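Local atomic coordinates of protein angel homolog 2 (Homo sapiens, PDB entry 6RW0), a protein that acts as a 2',3'-cyclic phosphatase of the CCR4 family of deadenylases and probably binds the 3' untranslated regions of messenger RNA. Residues T208-S219 with L286-Y294; Y246-E257 with S327-S338. All coordinates share one frame; numbering follows the deposited sequence. Where two conformers were deposited one is given.

Contact 1 of 2, residues T208-S219 with L286-Y294; sequences TQLAMLLAEISS and LGISQNCVY. With K (potassium ion), chain C.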
# COMPACT_ATOMS: atom_id res chain seq x y z
N THR A 208 -14.16 -3.19 -3.58
CA THR A 208 -14.26 -2.99 -5.01
C THR A 208 -13.00 -2.32 -5.55
O THR A 208 -12.50 -2.69 -6.62
CB THR A 208 -15.51 -2.19 -5.35
OG1 THR A 208 -16.67 -2.84 -4.80
CG2 THR A 208 -15.73 -2.09 -6.85
N GLN A 209 -12.47 -1.33 -4.83
CA GLN A 209 -11.19 -0.72 -5.19
C GLN A 209 -10.09 -1.77 -5.23
O GLN A 209 -9.31 -1.85 -6.19
CB GLN A 209 -10.84 0.40 -4.22
CG GLN A 209 -11.78 1.59 -4.30
CD GLN A 209 -11.35 2.76 -3.43
OE1 GLN A 209 -10.55 2.61 -2.51
NE2 GLN A 209 -11.90 3.94 -3.72
N LEU A 210 -10.01 -2.61 -4.20
CA LEU A 210 -9.03 -3.68 -4.21
C LEU A 210 -9.20 -4.60 -5.42
O LEU A 210 -8.22 -4.96 -6.08
CB LEU A 210 -9.12 -4.48 -2.91
CG LEU A 210 -8.21 -5.70 -2.81
CD1 LEU A 210 -6.75 -5.27 -2.84
CD2 LEU A 210 -8.52 -6.50 -1.57
N ALA A 211 -10.45 -4.98 -5.73
CA ALA A 211 -10.69 -5.83 -6.89
C ALA A 211 -10.20 -5.17 -8.17
O ALA A 211 -9.67 -5.85 -9.06
CB ALA A 211 -12.18 -6.15 -6.99
N MET A 212 -10.37 -3.86 -8.29
CA MET A 212 -9.90 -3.15 -9.47
C MET A 212 -8.38 -3.20 -9.57
O MET A 212 -7.84 -3.39 -10.66
CB MET A 212 -10.42 -1.71 -9.44
CG MET A 212 -11.91 -1.63 -9.65
SD MET A 212 -12.64 -0.02 -9.22
CE MET A 212 -12.30 0.84 -10.65
N LEU A 213 -7.68 -3.02 -8.45
CA LEU A 213 -6.22 -3.15 -8.48
C LEU A 213 -5.81 -4.58 -8.84
O LEU A 213 -4.93 -4.80 -9.67
CB LEU A 213 -5.63 -2.77 -7.13
CG LEU A 213 -4.10 -2.73 -7.09
CD1 LEU A 213 -3.58 -1.59 -7.95
CD2 LEU A 213 -3.62 -2.60 -5.67
N LEU A 214 -6.45 -5.57 -8.21
CA LEU A 214 -6.12 -6.96 -8.50
C LEU A 214 -6.38 -7.31 -9.96
O LEU A 214 -5.61 -8.06 -10.57
CB LEU A 214 -6.89 -7.90 -7.57
CG LEU A 214 -6.52 -7.83 -6.09
CD1 LEU A 214 -7.44 -8.73 -5.29
CD2 LEU A 214 -5.06 -8.19 -5.83
N ALA A 215 -7.46 -6.78 -10.55
CA ALA A 215 -7.72 -7.04 -11.96
C ALA A 215 -6.63 -6.44 -12.84
O ALA A 215 -6.20 -7.06 -13.81
CB ALA A 215 -9.09 -6.49 -12.36
N GLU A 216 -6.16 -5.23 -12.52
CA GLU A 216 -5.08 -4.65 -13.31
C GLU A 216 -3.83 -5.51 -13.19
O GLU A 216 -3.15 -5.79 -14.20
CB GLU A 216 -4.80 -3.21 -12.88
CG GLU A 216 -3.82 -2.51 -13.79
CD GLU A 216 -4.42 -2.10 -15.11
OE1 GLU A 216 -5.66 -2.04 -15.23
OE2 GLU A 216 -3.64 -1.84 -16.04
N ILE A 217 -3.50 -5.96 -11.98
CA ILE A 217 -2.34 -6.83 -11.79
C ILE A 217 -2.49 -8.11 -12.59
O ILE A 217 -1.53 -8.59 -13.22
CB ILE A 217 -2.12 -7.13 -10.30
CG1 ILE A 217 -1.79 -5.84 -9.55
CG2 ILE A 217 -1.02 -8.17 -10.14
CD1 ILE A 217 -1.79 -6.00 -8.04
N SER A 218 -3.68 -8.70 -12.58
CA SER A 218 -3.88 -9.94 -13.32
C SER A 218 -3.62 -9.76 -14.81
O SER A 218 -3.13 -10.68 -15.47
CB SER A 218 -5.29 -10.45 -13.11
OG SER A 218 -5.54 -11.53 -13.98
N SER A 219 -3.93 -8.59 -15.35
CA SER A 219 -3.67 -8.36 -16.77
C SER A 219 -2.20 -8.06 -17.03
O SER A 219 -1.62 -8.57 -18.00
CB SER A 219 -4.56 -7.23 -17.26
OG SER A 219 -4.44 -7.13 -18.66
N LEU A 286 -18.99 -2.73 -14.03
CA LEU A 286 -17.57 -2.60 -13.68
C LEU A 286 -16.72 -3.47 -14.62
O LEU A 286 -15.62 -3.09 -14.91
CB LEU A 286 -17.34 -2.99 -12.22
CG LEU A 286 -15.92 -2.74 -11.73
CD1 LEU A 286 -15.51 -1.31 -12.01
CD2 LEU A 286 -15.76 -3.05 -10.26
N GLY A 287 -17.22 -4.63 -15.04
CA GLY A 287 -16.46 -5.52 -15.93
C GLY A 287 -15.37 -6.30 -15.23
O GLY A 287 -14.35 -6.51 -15.82
N ILE A 288 -15.59 -6.59 -13.96
CA ILE A 288 -14.64 -7.40 -13.16
C ILE A 288 -15.42 -8.58 -12.57
O ILE A 288 -16.44 -8.36 -11.96
CB ILE A 288 -13.92 -6.54 -12.11
CG1 ILE A 288 -13.03 -5.50 -12.80
CG2 ILE A 288 -13.12 -7.42 -11.17
CD1 ILE A 288 -12.37 -4.53 -11.85
N SER A 289 -14.92 -9.80 -12.73
CA SER A 289 -15.59 -11.02 -12.25
C SER A 289 -15.40 -11.16 -10.74
O SER A 289 -14.55 -10.51 -10.18
CB SER A 289 -15.04 -12.23 -12.95
OG SER A 289 -13.79 -12.58 -12.42
N GLN A 290 -16.04 -12.16 -10.15
CA GLN A 290 -15.87 -12.51 -8.71
C GLN A 290 -14.48 -13.11 -8.44
O GLN A 290 -14.21 -13.34 -7.31
CB GLN A 290 -16.96 -13.46 -8.23
CG GLN A 290 -18.34 -12.87 -8.31
CD GLN A 290 -18.48 -11.70 -7.38
OE1 GLN A 290 -18.23 -10.58 -7.78
NE2 GLN A 290 -18.88 -11.94 -6.14
N ASN A 291 -13.70 -13.49 -9.45
CA ASN A 291 -12.29 -13.90 -9.31
C ASN A 291 -11.36 -12.69 -9.48
O ASN A 291 -10.19 -12.92 -9.62
CB ASN A 291 -11.96 -15.03 -10.28
CG ASN A 291 -12.75 -16.28 -10.01
OD1 ASN A 291 -13.23 -16.49 -8.92
ND2 ASN A 291 -12.87 -17.12 -11.01
N CYS A 292 -11.90 -11.46 -9.55
CA CYS A 292 -11.09 -10.23 -9.61
C CYS A 292 -10.24 -10.17 -10.88
O CYS A 292 -9.09 -9.72 -10.86
CB CYS A 292 -10.25 -10.02 -8.35
SG CYS A 292 -11.26 -9.78 -6.88
N VAL A 293 -10.81 -10.63 -12.00
CA VAL A 293 -10.18 -10.46 -13.30
C VAL A 293 -11.11 -9.67 -14.21
O VAL A 293 -12.33 -9.71 -14.07
CB VAL A 293 -9.77 -11.79 -13.96
CG1 VAL A 293 -8.81 -12.53 -13.06
CG2 VAL A 293 -10.98 -12.63 -14.30
N TYR A 294 -10.53 -8.93 -15.14
CA TYR A 294 -11.35 -8.26 -16.13
C TYR A 294 -12.12 -9.30 -16.94
O TYR A 294 -11.62 -10.38 -17.25
CB TYR A 294 -10.47 -7.46 -17.08
CG TYR A 294 -9.82 -6.24 -16.48
CD1 TYR A 294 -10.57 -5.30 -15.79
CD2 TYR A 294 -8.46 -6.01 -16.63
CE1 TYR A 294 -9.98 -4.17 -15.26
CE2 TYR A 294 -7.86 -4.87 -16.10
CZ TYR A 294 -8.63 -3.97 -15.42
OH TYR A 294 -8.09 -2.82 -14.86
K K C . -3.00 -9.22 -20.20
O HOH W 1 -9.23 -1.95 -12.68
O HOH W 2 -6.84 -10.58 -9.78
O HOH W 3 -7.71 -8.96 -15.10
O HOH W 4 -1.10 -10.66 -21.49

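Contact 2 of 2, residues Y246-E257 with S327-S338; sequences YSFIKEGKLNYE and SSNLQHHFSLSS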
# COMPACT_ATOMS: atom_id res chain seq x y z
N TYR A 246 -7.93 -8.08 4.60
CA TYR A 246 -6.59 -8.67 4.69
C TYR A 246 -6.63 -10.16 4.40
O TYR A 246 -5.80 -10.68 3.65
CB TYR A 246 -6.04 -8.43 6.10
CG TYR A 246 -4.68 -9.07 6.30
CD1 TYR A 246 -3.52 -8.38 5.99
CD2 TYR A 246 -4.57 -10.36 6.78
CE1 TYR A 246 -2.28 -8.96 6.17
CE2 TYR A 246 -3.33 -10.96 6.97
CZ TYR A 246 -2.19 -10.25 6.65
OH TYR A 246 -0.94 -10.81 6.82
N SER A 247 -7.59 -10.87 5.01
CA SER A 247 -7.68 -12.31 4.81
C SER A 247 -7.92 -12.65 3.35
O SER A 247 -7.38 -13.65 2.84
CB SER A 247 -8.79 -12.87 5.69
OG SER A 247 -8.52 -12.62 7.06
N PHE A 248 -8.73 -11.85 2.66
CA PHE A 248 -8.96 -12.07 1.24
C PHE A 248 -7.64 -12.01 0.47
O PHE A 248 -7.36 -12.87 -0.37
CB PHE A 248 -9.98 -11.05 0.70
CG PHE A 248 -10.12 -11.09 -0.79
CD1 PHE A 248 -10.41 -12.27 -1.44
CD2 PHE A 248 -9.94 -9.94 -1.55
CE1 PHE A 248 -10.52 -12.33 -2.81
CE2 PHE A 248 -10.06 -10.00 -2.94
CZ PHE A 248 -10.35 -11.19 -3.56
N ILE A 249 -6.82 -10.99 0.73
CA ILE A 249 -5.55 -10.88 0.03
C ILE A 249 -4.70 -12.12 0.29
O ILE A 249 -4.15 -12.72 -0.63
CB ILE A 249 -4.81 -9.59 0.44
CG1 ILE A 249 -5.61 -8.37 -0.00
CG2 ILE A 249 -3.40 -9.55 -0.19
CD1 ILE A 249 -5.08 -7.05 0.50
N LYS A 250 -4.59 -12.52 1.56
CA LYS A 250 -3.68 -13.59 1.92
C LYS A 250 -4.17 -14.96 1.46
O LYS A 250 -3.36 -15.81 1.07
CB LYS A 250 -3.51 -13.64 3.44
CG LYS A 250 -2.83 -12.47 4.07
CD LYS A 250 -1.36 -12.39 3.70
CE LYS A 250 -0.52 -13.45 4.41
NZ LYS A 250 -0.47 -13.30 5.90
N GLU A 251 -5.47 -15.20 1.53
CA GLU A 251 -6.00 -16.53 1.24
C GLU A 251 -6.48 -16.70 -0.19
O GLU A 251 -6.58 -17.84 -0.66
CB GLU A 251 -7.16 -16.86 2.20
CG GLU A 251 -6.78 -16.76 3.67
CD GLU A 251 -5.61 -17.65 4.06
OE1 GLU A 251 -5.49 -18.75 3.49
OE2 GLU A 251 -4.81 -17.23 4.92
N GLY A 252 -6.77 -15.60 -0.89
CA GLY A 252 -7.34 -15.71 -2.22
C GLY A 252 -8.81 -16.05 -2.24
O GLY A 252 -9.33 -16.41 -3.30
N LYS A 253 -9.49 -15.97 -1.10
CA LYS A 253 -10.91 -16.27 -1.03
C LYS A 253 -11.50 -15.51 0.15
O LYS A 253 -10.81 -15.22 1.14
CB LYS A 253 -11.21 -17.77 -0.89
CG LYS A 253 -10.56 -18.47 0.26
CD LYS A 253 -10.76 -19.99 0.11
CE LYS A 253 -11.52 -20.57 1.29
NZ LYS A 253 -11.77 -22.04 1.18
N LEU A 254 -12.77 -15.16 0.02
CA LEU A 254 -13.51 -14.48 1.08
C LEU A 254 -14.97 -14.82 0.91
O LEU A 254 -15.57 -14.53 -0.13
CB LEU A 254 -13.32 -12.96 1.02
CG LEU A 254 -14.18 -12.19 2.03
CD1 LEU A 254 -13.77 -12.51 3.45
CD2 LEU A 254 -14.08 -10.70 1.77
N ASN A 255 -15.55 -15.43 1.94
CA ASN A 255 -16.99 -15.62 2.02
C ASN A 255 -17.55 -14.40 2.74
O ASN A 255 -17.31 -14.23 3.94
CB ASN A 255 -17.30 -16.91 2.77
CG ASN A 255 -18.78 -17.18 2.85
OD1 ASN A 255 -19.59 -16.30 2.62
ND2 ASN A 255 -19.13 -18.41 3.19
N TYR A 256 -18.22 -13.53 2.02
CA TYR A 256 -18.71 -12.24 2.57
C TYR A 256 -20.20 -12.31 2.93
O TYR A 256 -20.77 -11.29 3.16
CB TYR A 256 -18.33 -11.08 1.65
CG TYR A 256 -18.90 -11.14 0.26
CD1 TYR A 256 -20.14 -10.62 -0.01
CD2 TYR A 256 -18.19 -11.70 -0.78
CE1 TYR A 256 -20.67 -10.65 -1.28
CE2 TYR A 256 -18.71 -11.76 -2.05
CZ TYR A 256 -19.96 -11.23 -2.30
OH TYR A 256 -20.52 -11.27 -3.53
N GLU A 257 -20.80 -13.49 2.99
CA GLU A 257 -22.19 -13.60 3.41
C GLU A 257 -22.37 -13.01 4.80
O GLU A 257 -21.64 -13.35 5.74
CB GLU A 257 -22.58 -15.08 3.42
CG GLU A 257 -24.02 -15.36 3.81
CD GLU A 257 -24.36 -16.85 3.82
OE1 GLU A 257 -23.44 -17.68 4.02
OE2 GLU A 257 -25.54 -17.19 3.62
N SER A 327 -22.89 -16.66 -5.94
CA SER A 327 -22.67 -16.91 -4.52
C SER A 327 -21.90 -15.75 -3.89
O SER A 327 -21.37 -14.89 -4.58
CB SER A 327 -21.90 -18.22 -4.32
OG SER A 327 -20.52 -18.05 -4.57
N SER A 328 -21.85 -15.74 -2.56
CA SER A 328 -21.24 -14.64 -1.83
C SER A 328 -19.77 -14.92 -1.51
O SER A 328 -19.33 -14.86 -0.36
CB SER A 328 -22.02 -14.36 -0.55
OG SER A 328 -22.06 -15.52 0.26
N ASN A 329 -19.01 -15.23 -2.56
CA ASN A 329 -17.59 -15.52 -2.42
C ASN A 329 -16.81 -14.71 -3.43
O ASN A 329 -17.20 -14.61 -4.60
CB ASN A 329 -17.32 -17.00 -2.63
CG ASN A 329 -17.96 -17.84 -1.57
OD1 ASN A 329 -17.42 -17.98 -0.47
ND2 ASN A 329 -19.13 -18.39 -1.87
N LEU A 330 -15.72 -14.11 -2.96
CA LEU A 330 -14.74 -13.48 -3.81
C LEU A 330 -13.51 -14.36 -3.85
O LEU A 330 -13.18 -15.03 -2.86
CB LEU A 330 -14.30 -12.14 -3.23
CG LEU A 330 -15.14 -10.88 -3.43
CD1 LEU A 330 -14.23 -9.72 -2.99
CD2 LEU A 330 -15.61 -10.76 -4.85
N GLN A 331 -12.82 -14.37 -4.99
CA GLN A 331 -11.57 -15.09 -5.13
C GLN A 331 -10.59 -14.23 -5.90
O GLN A 331 -10.99 -13.29 -6.60
CB GLN A 331 -11.78 -16.42 -5.87
CG GLN A 331 -12.69 -17.43 -5.15
CD GLN A 331 -14.20 -17.24 -5.39
OE1 GLN A 331 -15.01 -17.63 -4.55
NE2 GLN A 331 -14.57 -16.67 -6.53
N HIS A 332 -9.30 -14.53 -5.76
CA HIS A 332 -8.29 -14.06 -6.69
C HIS A 332 -7.36 -15.24 -6.96
O HIS A 332 -7.38 -16.25 -6.24
CB HIS A 332 -7.55 -12.79 -6.24
CG HIS A 332 -6.64 -12.99 -5.08
ND1 HIS A 332 -5.52 -13.79 -5.13
CD2 HIS A 332 -6.67 -12.47 -3.83
CE1 HIS A 332 -4.91 -13.76 -3.96
NE2 HIS A 332 -5.59 -12.97 -3.15
N HIS A 333 -6.54 -15.12 -8.01
CA HIS A 333 -5.73 -16.23 -8.48
C HIS A 333 -4.25 -16.12 -8.11
O HIS A 333 -3.43 -16.87 -8.65
CB HIS A 333 -5.84 -16.36 -10.00
CG HIS A 333 -7.22 -16.68 -10.48
ND1 HIS A 333 -7.96 -17.70 -9.95
CD2 HIS A 333 -7.97 -16.11 -11.45
CE1 HIS A 333 -9.13 -17.76 -10.58
NE2 HIS A 333 -9.16 -16.81 -11.49
N PHE A 334 -3.91 -15.22 -7.19
CA PHE A 334 -2.52 -15.04 -6.80
C PHE A 334 -2.20 -15.87 -5.56
O PHE A 334 -3.09 -16.36 -4.86
CB PHE A 334 -2.20 -13.57 -6.55
CG PHE A 334 -2.60 -12.66 -7.67
CD1 PHE A 334 -2.09 -12.83 -8.95
CD2 PHE A 334 -3.48 -11.62 -7.45
CE1 PHE A 334 -2.47 -11.97 -9.99
CE2 PHE A 334 -3.86 -10.76 -8.47
CZ PHE A 334 -3.35 -10.95 -9.75
N SER A 335 -0.91 -16.01 -5.27
CA SER A 335 -0.41 -16.64 -4.06
C SER A 335 0.48 -15.61 -3.38
O SER A 335 1.67 -15.49 -3.70
CB SER A 335 0.34 -17.92 -4.38
OG SER A 335 0.84 -18.52 -3.20
N LEU A 336 -0.10 -14.83 -2.47
CA LEU A 336 0.57 -13.69 -1.87
C LEU A 336 0.84 -13.91 -0.39
O LEU A 336 -0.03 -14.38 0.35
CB LEU A 336 -0.29 -12.44 -2.00
CG LEU A 336 -0.63 -12.06 -3.43
CD1 LEU A 336 -1.65 -10.93 -3.48
CD2 LEU A 336 0.64 -11.66 -4.17
N SER A 337 2.04 -13.54 0.03
CA SER A 337 2.43 -13.51 1.42
C SER A 337 2.66 -12.06 1.82
O SER A 337 2.85 -11.18 0.98
CB SER A 337 3.74 -14.28 1.63
OG SER A 337 3.53 -15.67 1.45
N SER A 338 2.63 -11.82 3.13
CA SER A 338 2.92 -10.51 3.69
C SER A 338 4.35 -10.51 4.20
O SER A 338 4.78 -11.45 4.87
CB SER A 338 1.96 -10.19 4.84
OG SER A 338 2.36 -9.02 5.54
O HOH W 5 -2.90 -15.16 -1.76
O HOH W 6 -1.13 -16.73 0.71

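Contact 1 of 2, residues T208-S219 with L286-Y294
With CG anti to its carbonyl carbon (chi1 -70°), Tyr294 lays its ring against the helix, and Glu216, CG anti to the backbone N but turned at chi2 (75°), brings its carboxylate round to meet the phenol. Tyr294 OH donates to Glu216 OE1 at 2.6 Å, nearly along the C-O axis, the carboxylate plane 77° from the ring. A water donates to the same OH and to Met212 O, so two bonds grip the hydroxyl. The small Ala215 lets the loop come close: its CB sits over the centre of the Tyr294 ring, 3.9 Å from the centroid, a CH-pi contact. With an alanine at Glu216 the carboxylate is gone, and the Tyr294 ring is likely to be freer to turn. Helix 203-220 of the endonuclease/exonuclease/phosphatase fold packs on strand 231-236 through Leu213, Leu214 and Ile217; an irregular loop covers its outer side, a type I turn from Ser289 to Cys292 bringing Cys292 SG to 3.7 Å from Ala211 CB. Toward the start of the segment aliphatic ends meet the helix side chains: Ile288 CD1 reaches Met212 CG at 3.7 Å, and Leu286 CD2 meets Thr208 CG2 at 3.5 Å. At its C-terminal end Ser219 binds a potassium ion through both O and OG.

Contact 2 of 2, residues Y246-E257 with S327-S338
His332 NE2 donates to Ile249 O at 2.9 Å, the acceptor lying in the imidazole plane but the donor tilted 33° from the plane of the carbonyl. ND1 of the same ring accepts from Phe334 N, so both ring nitrogens are used and the rotation of the ring is fixed. Next to it His332 N binds Gly252 O at 3.1 Å from above the carbonyl plane. Gly252, at positive phi as the helix ends, lays its CA over the His332 face, 3.5 Å from the centroid; a CB there would jam against the carbonyl O of the preceding residue, Glu251. Beyond the glycine a two-stranded antiparallel ribbon begins: Leu254 and Leu330 form its hydrogen-bonded pair, bonded N to O both ways at 2.9 Å, and just past the strands Tyr256 N bonds to Ser328 O at 2.9 Å. Around this frame the aromatics pack. Phe248 takes Leu330 CD1 on one face and the edge of His332 on the other, while the Tyr256 ring, its CG between the backbone N and carbonyl carbon (chi1 61°), lies against Ser328 with CE2 3.9 Å from Leu330 CG. Phe248 and Ile249 also touch Leu210 of helix 203-220, and Ile249, whose CG2 meets Leu336 CD1, also touches Met233 of strand 231-236.

Contact 1 is the more buried of the two, though exposed Tyr294 and partly exposed Glu216 put its one direct hydrogen bond at the margin; contact 2 is partly buried, Lys253 and Asn255 of the ribbon, and Glu257 just beyond it, being exposed. Both rest on the same element: helix 203-220 carries the loop of contact 1 and, through Leu210 and Leu214, packs on Phe248 of contact 2, which Cys292 touches as well. Contact 1 joins helix to loop by aliphatic packing, bridging waters and one phenol-carboxylate bond, whereas contact 2 pairs backbones in a ribbon and ties a histidine to a helix end. The segments alternate along the chain, and Asn291 OD1 and Gln290 O probably bond to Gln331, joining turn to ribbon.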